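Local coordinates for protein mannose-specific lectin 3 chain 2 (Crocus vernus, PDB 3MEZ) that probably binds mannose, as one of two bulb-type lectin domain chains that assemble into a heterotetramer with weak agglutinating activity, at residues Asp32-Val37 and Leu69-Asp74; His58-Leu63 and Asp74-Val79; Tyr91-Ile94 and Gln100-Val103. All coordinates share one frame; numbering follows the deposited sequence.

Overall arrangement
The three contacts give a worked example of how a small all-beta lectin is held together within and between its sheets. Contacts 1 and 3 are buried, contact 2 only partly so. Contact 1 joins two different sheets by apolar side chains, and contact 2 is loop packing at the end of the 60-63/69-72 strand pair; their centres lie about 6 Å apart, they share Asp74, and the Cys34-Cys59 disulfide ties them. Contact 3, on the opposite side of the chain's centre, is a hairpin in a third sheet and alone of the three has backbone hydrogen bonds between its segments. Leu63 and Leu69 pack on Leu93, linking all three through the core.

Contact 1: residues Asp32-Val37 and Leu69-Asp74; sequences DDCNLV and LDITDD. With FMT (formic acid), chain I.
Packing between two sheets of the bulb-type lectin fold brings Ile71, on strand 69-72, against Cys34 and Leu36, at the turn leading into strand 36-40 and at its start. The contact is buried, apolar and small, and Ile71 supplies both of its touching branches. With CG2 anti to the backbone N and CG1 anti to the carbonyl carbon (chi1 -56°), the isoleucine spreads its two arms over separate partners. CG2 reaches the sulfur, 4.0 Å from Cys34 SG, and lies equally near the carbonyl oxygen of that residue; the extended CG1 arm sets CD1 3.8 Å from Leu36 CB. The turn carrying Cys34 is an Asx turn: Asp33 OD1 accepts from Asn35 N at 3.1 Å, on the anti side of the carboxylate and 34° out of its plane. Cys34 O, beside the isoleucine methyl, is satisfied by Thr52 OG1. Met61, Met30 and Phe80 also pack on Ile71. With no polar bond between the segments, their attraction is dispersive, and the covalent tie runs from the turn to a third place, through the disulfide from Cys34 to Cys59 on the approach to strand 60-63.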
loop_
_atom_site.group_PDB
_atom_site.type_symbol
_atom_site.label_atom_id
_atom_site.label_comp_id
_atom_site.label_asym_id
_atom_site.label_seq_id
_atom_site.Cartn_x
_atom_site.Cartn_y
_atom_site.Cartn_z
ATOM N N ASP B 32 -12.205 9.381 -5.875
ATOM C CA ASP B 32 -12.643 9.768 -4.553
ATOM C C ASP B 32 -14.166 9.815 -4.417
ATOM O O ASP B 32 -14.655 10.089 -3.374
ATOM C CB ASP B 32 -12.009 11.077 -4.087
ATOM C CG ASP B 32 -12.261 12.224 -5.023
ATOM O OD1 ASP B 32 -13.269 12.246 -5.704
ATOM O OD2 ASP B 32 -11.429 13.099 -5.107
ATOM N N ASP B 33 -14.871 9.601 -5.513
ATOM C CA ASP B 33 -16.323 9.512 -5.522
ATOM C C ASP B 33 -16.897 8.109 -5.605
ATOM O O ASP B 33 -18.052 7.967 -5.801
ATOM C CB ASP B 33 -16.933 10.422 -6.562
ATOM C CG ASP B 33 -16.859 9.872 -7.960
ATOM O OD1 ASP B 33 -16.233 8.838 -8.181
ATOM O OD2 ASP B 33 -17.390 10.519 -8.850
ATOM N N CYS B 34 -16.050 7.106 -5.430
ATOM C CA CYS B 34 -16.405 5.691 -5.397
ATOM C C CYS B 34 -16.587 5.029 -6.760
ATOM O O CYS B 34 -16.955 3.907 -6.816
ATOM C CB CYS B 34 -17.617 5.421 -4.509
ATOM S SG CYS B 34 -17.736 3.772 -3.828
ATOM N N ASN B 35 -16.294 5.764 -7.815
ATOM C CA ASN B 35 -16.335 5.286 -9.186
ATOM C C ASN B 35 -14.961 4.835 -9.681
ATOM O O ASN B 35 -14.004 5.543 -9.559
ATOM C CB ASN B 35 -16.933 6.360 -10.115
ATOM C CG ASN B 35 -17.516 5.791 -11.412
ATOM O OD1 ASN B 35 -17.715 4.627 -11.543
ATOM N ND2 ASN B 35 -17.780 6.647 -12.358
ATOM N N LEU B 36 -14.914 3.651 -10.255
ATOM C CA LEU B 36 -13.706 3.105 -10.828
ATOM C C LEU B 36 -13.765 3.359 -12.303
ATOM O O LEU B 36 -14.622 2.873 -12.954
ATOM C CB LEU B 36 -13.686 1.612 -10.639
ATOM C CG LEU B 36 -12.429 0.771 -10.476
ATOM C CD1 LEU B 36 -12.507 -0.546 -11.134
ATOM C CD2 LEU B 36 -11.123 1.467 -10.733
ATOM N N VAL B 37 -12.841 4.121 -12.814
ATOM C CA VAL B 37 -12.937 4.587 -14.167
ATOM C C VAL B 37 -11.715 4.291 -15.015
ATOM O O VAL B 37 -10.631 4.567 -14.637
ATOM C CB VAL B 37 -13.212 6.101 -14.207
ATOM C CG1 VAL B 37 -13.357 6.599 -15.623
ATOM C CG2 VAL B 37 -14.429 6.429 -13.421
ATOM N N LEU B 69 -12.696 -8.457 -8.364
ATOM C CA LEU B 69 -12.482 -7.059 -8.043
ATOM C C LEU B 69 -13.684 -6.464 -7.343
ATOM O O LEU B 69 -14.704 -6.325 -7.941
ATOM C CB LEU B 69 -12.308 -6.240 -9.297
ATOM C CG LEU B 69 -11.092 -6.129 -10.166
ATOM C CD1 LEU B 69 -11.375 -5.092 -11.235
ATOM C CD2 LEU B 69 -9.919 -5.732 -9.370
ATOM N N ASP B 70 -13.512 -6.078 -6.092
ATOM C CA ASP B 70 -14.532 -5.471 -5.262
ATOM C C ASP B 70 -14.272 -3.991 -5.035
ATOM O O ASP B 70 -13.181 -3.626 -4.774
ATOM C CB ASP B 70 -14.595 -6.141 -3.881
ATOM C CG ASP B 70 -14.806 -7.634 -3.943
ATOM O OD1 ASP B 70 -15.755 -8.055 -4.544
ATOM O OD2 ASP B 70 -14.016 -8.378 -3.404
ATOM N N ILE B 71 -15.298 -3.177 -5.150
ATOM C CA ILE B 71 -15.293 -1.840 -4.656
ATOM C C ILE B 71 -16.076 -1.813 -3.344
ATOM O O ILE B 71 -17.219 -2.147 -3.292
ATOM C CB ILE B 71 -15.893 -0.826 -5.617
ATOM C CG1 ILE B 71 -15.195 -0.878 -6.948
ATOM C CG2 ILE B 71 -15.779 0.496 -5.067
ATOM C CD1 ILE B 71 -15.791 -0.054 -7.965
ATOM N N THR B 72 -15.394 -1.394 -2.299
ATOM C CA THR B 72 -15.812 -1.536 -0.941
ATOM C C THR B 72 -15.877 -0.199 -0.244
ATOM O O THR B 72 -15.037 0.604 -0.430
ATOM C CB THR B 72 -14.817 -2.450 -0.199
ATOM O OG1 THR B 72 -14.628 -3.659 -0.928
ATOM C CG2 THR B 72 -15.298 -2.769 1.155
ATOM N N ASP B 73 -16.910 0.028 0.522
ATOM C CA ASP B 73 -17.019 1.231 1.322
ATOM C C ASP B 73 -16.377 1.145 2.711
ATOM O O ASP B 73 -15.948 0.119 3.108
ATOM C CB ASP B 73 -18.449 1.763 1.375
ATOM C CG ASP B 73 -19.360 0.942 2.250
ATOM O OD1 ASP B 73 -18.959 0.067 2.949
ATOM O OD2 ASP B 73 -20.528 1.185 2.164
ATOM N N ASP B 74 -16.402 2.234 3.451
ATOM C CA ASP B 74 -15.773 2.261 4.768
ATOM C C ASP B 74 -16.365 1.235 5.714
ATOM O O ASP B 74 -15.694 0.760 6.582
ATOM C CB ASP B 74 -15.806 3.630 5.387
ATOM C CG ASP B 74 -14.885 3.756 6.582
ATOM O OD1 ASP B 74 -15.362 4.102 7.636
ATOM O OD2 ASP B 74 -13.703 3.516 6.444
HETATM C C FMT I . -17.628 5.662 2.090
HETATM O O1 FMT I . -17.036 4.646 2.388
HETATM O O2 FMT I . -18.433 6.155 2.878
#

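Contact 2: residues His58-Leu63 and Asp74-Val79; sequences HCFMRL and DRLNTV. Unlike the reference sequence in segment 74-79: Thr78 (reference Ser). With FMT (formic acid), chain I.
A loop packed beside the disulfide-bearing approach to strand 60-63 brings His58 to Asp74 and Phe60 to Leu76, in a site that also holds a formic acid molecule, probably from the crystallisation liquor. The two beta carbons, His58 CB and Asp74 CB, lie 4.1 Å apart. Asp74 N holds the bound molecule by a hydrogen bond to its O1, 2.7 Å long with an N-H...O angle of 159°, whereas His58 CB merely packs against that same O1 at 3.7 Å. The histidine torsion (chi1 -50°) leaves its CG beside the backbone N. His58 ND1 and Asp74 OD1 remain 4.9 Å apart, too far for direct pairing. The carboxylate instead turns to the second subunit, another copy of this protein, where Arg62 forms a salt bridge with it and the backbone N of His65 donates to OD2; the ring of His65 from that subunit stacks on His58. Farther along, Leu76 sends its CD2 methyl to the edge of the phenylalanine ring, near its plane and 4.3 Å from Phe60 CZ, although the CB of Leu76 points away from segment 58-63. Strand 69-72 lies between strands 60-63 and 78-81 in the sheet, with Thr72 packing on Phe60; Val14 and Tyr16 of strand 14-16 also touch the phenylalanine, and the loop 73-77 spans from strand 69-72 to strand 78-81.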
loop_
_atom_site.group_PDB
_atom_site.type_symbol
_atom_site.label_atom_id
_atom_site.label_comp_id
_atom_site.label_asym_id
_atom_site.label_seq_id
_atom_site.Cartn_x
_atom_site.Cartn_y
_atom_site.Cartn_z
ATOM N N HIS B 58 -15.237 7.107 1.147
ATOM C CA HIS B 58 -13.999 6.435 1.510
ATOM C C HIS B 58 -13.860 5.045 0.851
ATOM O O HIS B 58 -13.377 4.138 1.458
ATOM C CB HIS B 58 -13.794 6.358 3.037
ATOM C CG HIS B 58 -13.978 7.659 3.755
ATOM N ND1 HIS B 58 -15.053 7.924 4.561
ATOM C CD2 HIS B 58 -13.223 8.768 3.777
ATOM C CE1 HIS B 58 -14.955 9.139 5.039
ATOM N NE2 HIS B 58 -13.858 9.676 4.572
ATOM N N CYS B 59 -14.332 4.911 -0.382
ATOM C CA CYS B 59 -14.319 3.639 -1.101
ATOM C C CYS B 59 -12.937 3.183 -1.510
ATOM O O CYS B 59 -12.090 3.987 -1.740
ATOM C CB CYS B 59 -15.211 3.688 -2.338
ATOM S SG CYS B 59 -16.855 3.969 -1.948
ATOM N N PHE B 60 -12.743 1.883 -1.529
ATOM C CA PHE B 60 -11.524 1.275 -1.997
ATOM C C PHE B 60 -11.788 0.106 -2.924
ATOM O O PHE B 60 -12.748 -0.575 -2.779
ATOM C CB PHE B 60 -10.563 0.881 -0.856
ATOM C CG PHE B 60 -11.017 -0.248 0.011
ATOM C CD1 PHE B 60 -11.844 -0.015 1.071
ATOM C CD2 PHE B 60 -10.568 -1.519 -0.186
ATOM C CE1 PHE B 60 -12.229 -0.997 1.876
ATOM C CE2 PHE B 60 -10.963 -2.506 0.623
ATOM C CZ PHE B 60 -11.807 -2.239 1.673
ATOM N N MET B 61 -10.881 -0.099 -3.848
ATOM C CA MET B 61 -10.862 -1.251 -4.703
ATOM C C MET B 61 -9.779 -2.259 -4.310
ATOM O O MET B 61 -8.716 -1.901 -3.940
ATOM C CB MET B 61 -10.687 -0.847 -6.144
ATOM C CG MET B 61 -11.178 -1.850 -7.058
ATOM S SD MET B 61 -9.852 -2.876 -7.539
ATOM C CE MET B 61 -9.169 -1.932 -8.841
ATOM N N ARG B 62 -10.137 -3.525 -4.361
ATOM C CA ARG B 62 -9.273 -4.592 -3.969
ATOM C C ARG B 62 -9.368 -5.763 -4.920
ATOM O O ARG B 62 -10.418 -6.187 -5.237
ATOM C CB ARG B 62 -9.596 -5.061 -2.541
ATOM C CG ARG B 62 -8.831 -6.271 -2.071
ATOM C CD ARG B 62 -9.169 -6.737 -0.643
ATOM N NE ARG B 62 -8.443 -7.905 -0.172
ATOM C CZ ARG B 62 -8.768 -9.163 -0.428
ATOM N NH1 ARG B 62 -9.805 -9.437 -1.149
ATOM N NH2 ARG B 62 -8.072 -10.148 0.044
ATOM N N LEU B 63 -8.227 -6.291 -5.299
ATOM C CA LEU B 63 -8.155 -7.496 -6.069
ATOM C C LEU B 63 -7.954 -8.651 -5.105
ATOM O O LEU B 63 -7.036 -8.684 -4.336
ATOM C CB LEU B 63 -7.019 -7.432 -7.086
ATOM C CG LEU B 63 -6.690 -8.683 -7.895
ATOM C CD1 LEU B 63 -7.851 -9.107 -8.695
ATOM C CD2 LEU B 63 -5.479 -8.517 -8.796
ATOM N N ASP B 74 -16.402 2.234 3.451
ATOM C CA ASP B 74 -15.773 2.261 4.768
ATOM C C ASP B 74 -16.365 1.235 5.714
ATOM O O ASP B 74 -15.694 0.760 6.582
ATOM C CB ASP B 74 -15.806 3.630 5.387
ATOM C CG ASP B 74 -14.885 3.756 6.582
ATOM O OD1 ASP B 74 -15.362 4.102 7.636
ATOM O OD2 ASP B 74 -13.703 3.516 6.444
ATOM N N ARG B 75 -17.620 0.889 5.505
ATOM C CA ARG B 75 -18.324 -0.030 6.367
ATOM C C ARG B 75 -18.079 -1.458 5.957
ATOM O O ARG B 75 -18.599 -2.347 6.516
ATOM C CB ARG B 75 -19.814 0.285 6.397
ATOM C CG ARG B 75 -20.128 1.643 6.932
ATOM C CD ARG B 75 -21.569 1.990 6.806
ATOM N NE ARG B 75 -22.384 0.796 6.814
ATOM C CZ ARG B 75 -22.701 0.082 7.892
ATOM N NH1 ARG B 75 -22.271 0.442 9.082
ATOM N NH2 ARG B 75 -23.444 -1.012 7.761
ATOM N N LEU B 76 -17.269 -1.633 4.946
ATOM C CA LEU B 76 -16.947 -2.906 4.370
ATOM C C LEU B 76 -18.061 -3.546 3.536
ATOM O O LEU B 76 -18.006 -4.705 3.270
ATOM C CB LEU B 76 -16.391 -3.871 5.398
ATOM C CG LEU B 76 -15.111 -3.465 6.114
ATOM C CD1 LEU B 76 -14.715 -4.481 7.096
ATOM C CD2 LEU B 76 -14.002 -3.247 5.171
ATOM N N ASN B 77 -19.061 -2.782 3.137
ATOM C CA ASN B 77 -20.062 -3.284 2.207
ATOM C C ASN B 77 -19.520 -3.164 0.780
ATOM O O ASN B 77 -18.913 -2.196 0.445
ATOM C CB ASN B 77 -21.392 -2.524 2.274
ATOM C CG ASN B 77 -22.002 -2.445 3.677
ATOM O OD1 ASN B 77 -22.134 -3.423 4.361
ATOM N ND2 ASN B 77 -22.409 -1.259 4.054
ATOM N N THR B 78 -19.781 -4.156 -0.051
ATOM C CA THR B 78 -19.326 -4.105 -1.406
ATOM C C THR B 78 -20.341 -3.393 -2.272
ATOM O O THR B 78 -21.436 -3.791 -2.392
ATOM C CB THR B 78 -19.047 -5.479 -1.949
ATOM O OG1 THR B 78 -20.271 -6.160 -2.122
ATOM C CG2 THR B 78 -18.293 -6.246 -1.006
ATOM N N VAL B 79 -19.927 -2.274 -2.784
ATOM C CA VAL B 79 -20.569 -1.451 -3.783
ATOM C C VAL B 79 -20.640 -2.024 -5.218
ATOM O O VAL B 79 -21.540 -1.722 -5.960
ATOM C CB VAL B 79 -19.932 -0.089 -3.733
ATOM C CG1 VAL B 79 -20.336 0.742 -4.796
ATOM C CG2 VAL B 79 -20.346 0.577 -2.462
HETATM C C FMT I . -17.628 5.662 2.090
HETATM O O1 FMT I . -17.036 4.646 2.388
HETATM O O2 FMT I . -18.433 6.155 2.878
#

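Contact 3: residues Tyr91-Ile94 and Gln100-Val103; sequences YVLI and QAVV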
loop_
_atom_site.group_PDB
_atom_site.type_symbol
_atom_site.label_atom_id
_atom_site.label_comp_id
_atom_site.label_asym_id
_atom_site.label_seq_id
_atom_site.Cartn_x
_atom_site.Cartn_y
_atom_site.Cartn_z
ATOM N N TYR B 91 -3.530 -13.541 -8.100
ATOM C CA TYR B 91 -4.020 -12.998 -9.345
ATOM C C TYR B 91 -3.385 -11.636 -9.665
ATOM O O TYR B 91 -2.784 -11.019 -8.831
ATOM C CB TYR B 91 -5.527 -12.891 -9.352
ATOM C CG TYR B 91 -6.278 -14.195 -9.383
ATOM C CD1 TYR B 91 -6.323 -15.005 -8.289
ATOM C CD2 TYR B 91 -6.936 -14.614 -10.525
ATOM C CE1 TYR B 91 -7.021 -16.173 -8.313
ATOM C CE2 TYR B 91 -7.596 -15.739 -10.552
ATOM C CZ TYR B 91 -7.628 -16.538 -9.461
ATOM O OH TYR B 91 -8.303 -17.680 -9.489
ATOM N N VAL B 92 -3.479 -11.234 -10.909
ATOM C CA VAL B 92 -2.933 -10.003 -11.322
ATOM C C VAL B 92 -3.919 -9.262 -12.224
ATOM O O VAL B 92 -4.557 -9.842 -13.022
ATOM C CB VAL B 92 -1.561 -10.279 -11.931
ATOM C CG1 VAL B 92 -1.614 -10.383 -13.398
ATOM C CG2 VAL B 92 -0.600 -9.409 -11.433
ATOM N N LEU B 93 -4.075 -7.984 -11.986
ATOM C CA LEU B 93 -4.846 -7.084 -12.820
ATOM C C LEU B 93 -3.824 -6.251 -13.577
ATOM O O LEU B 93 -3.054 -5.549 -12.976
ATOM C CB LEU B 93 -5.684 -6.160 -11.978
ATOM C CG LEU B 93 -6.926 -5.353 -12.384
ATOM C CD1 LEU B 93 -6.994 -3.921 -11.912
ATOM C CD2 LEU B 93 -7.314 -5.463 -13.797
ATOM N N ILE B 94 -3.837 -6.356 -14.886
ATOM C CA ILE B 94 -2.942 -5.631 -15.740
ATOM C C ILE B 94 -3.653 -4.583 -16.591
ATOM O O ILE B 94 -4.576 -4.872 -17.267
ATOM C CB ILE B 94 -2.187 -6.578 -16.681
ATOM C CG1 ILE B 94 -1.482 -7.688 -15.918
ATOM C CG2 ILE B 94 -1.195 -5.848 -17.481
ATOM C CD1 ILE B 94 -0.913 -8.690 -16.731
ATOM N N GLN B 100 -7.188 -2.438 -22.461
ATOM C CA GLN B 100 -8.034 -3.264 -21.642
ATOM C C GLN B 100 -7.391 -3.489 -20.312
ATOM O O GLN B 100 -6.223 -3.679 -20.243
ATOM C CB GLN B 100 -8.274 -4.635 -22.268
ATOM C CG GLN B 100 -9.157 -4.637 -23.412
ATOM C CD GLN B 100 -9.184 -5.911 -24.130
ATOM O OE1 GLN B 100 -9.557 -6.917 -23.606
ATOM N NE2 GLN B 100 -8.819 -5.861 -25.361
ATOM N N ALA B 101 -8.204 -3.503 -19.279
ATOM C CA ALA B 101 -7.815 -3.971 -17.974
ATOM C C ALA B 101 -8.268 -5.403 -17.839
ATOM O O ALA B 101 -9.407 -5.667 -17.993
ATOM C CB ALA B 101 -8.404 -3.129 -16.916
ATOM N N VAL B 102 -7.321 -6.288 -17.593
ATOM C CA VAL B 102 -7.503 -7.724 -17.532
ATOM C C VAL B 102 -6.959 -8.381 -16.255
ATOM O O VAL B 102 -5.860 -8.150 -15.849
ATOM C CB VAL B 102 -6.858 -8.422 -18.760
ATOM C CG1 VAL B 102 -7.263 -9.871 -18.862
ATOM C CG2 VAL B 102 -7.177 -7.707 -19.991
ATOM N N VAL B 103 -7.770 -9.241 -15.681
ATOM C CA VAL B 103 -7.371 -10.014 -14.537
ATOM C C VAL B 103 -6.977 -11.387 -15.023
ATOM O O VAL B 103 -7.716 -11.999 -15.736
ATOM C CB VAL B 103 -8.468 -10.165 -13.502
ATOM C CG1 VAL B 103 -7.978 -10.930 -12.356
ATOM C CG2 VAL B 103 -8.999 -8.850 -13.071
#
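A chi1 of -160° swings Leu93 CG away from the backbone N and beside the carbonyl carbon, and the CG2 branch of Val103 lies anti to its carbonyl carbon; together these torsions bring the two side chains obliquely across each other on one face of a beta hairpin. Leu93 CD2 comes within 3.9 Å of Val103 CG2, and the same methyl touches Ala101 CB at 4.0 Å. Leu93 and Val103 form an antiparallel non-hydrogen-bonded pair, their CA atoms 4.2 Å apart. The next pair, Ile94 and Val102, is hydrogen-bonded in both directions: Ile94 N donates to Val102 O at 2.9 Å, and Val102 N returns a bond to Ile94 O at 3.1 Å. Both are nearly straight, at 172° and 169°. A CA-H...O contact from Val103 CA to Val92 O, 3.2 Å, adds to them. Tyr91 CD2 packs on Val103 CG1 at 4.2 Å, and the tyrosine hydroxyl is hydrogen-bonded to Gln87 O. Leu63 of strand 60-63 packs on both Leu93 and Val103. Strand 92-95 sits between strands 8-10 and 101-110, and beyond the latter a strand of the mannose-specific lectin 3 chain 1 subunit pairs antiparallel with Val102 and Val103, carrying the sheet across the interface with that chain.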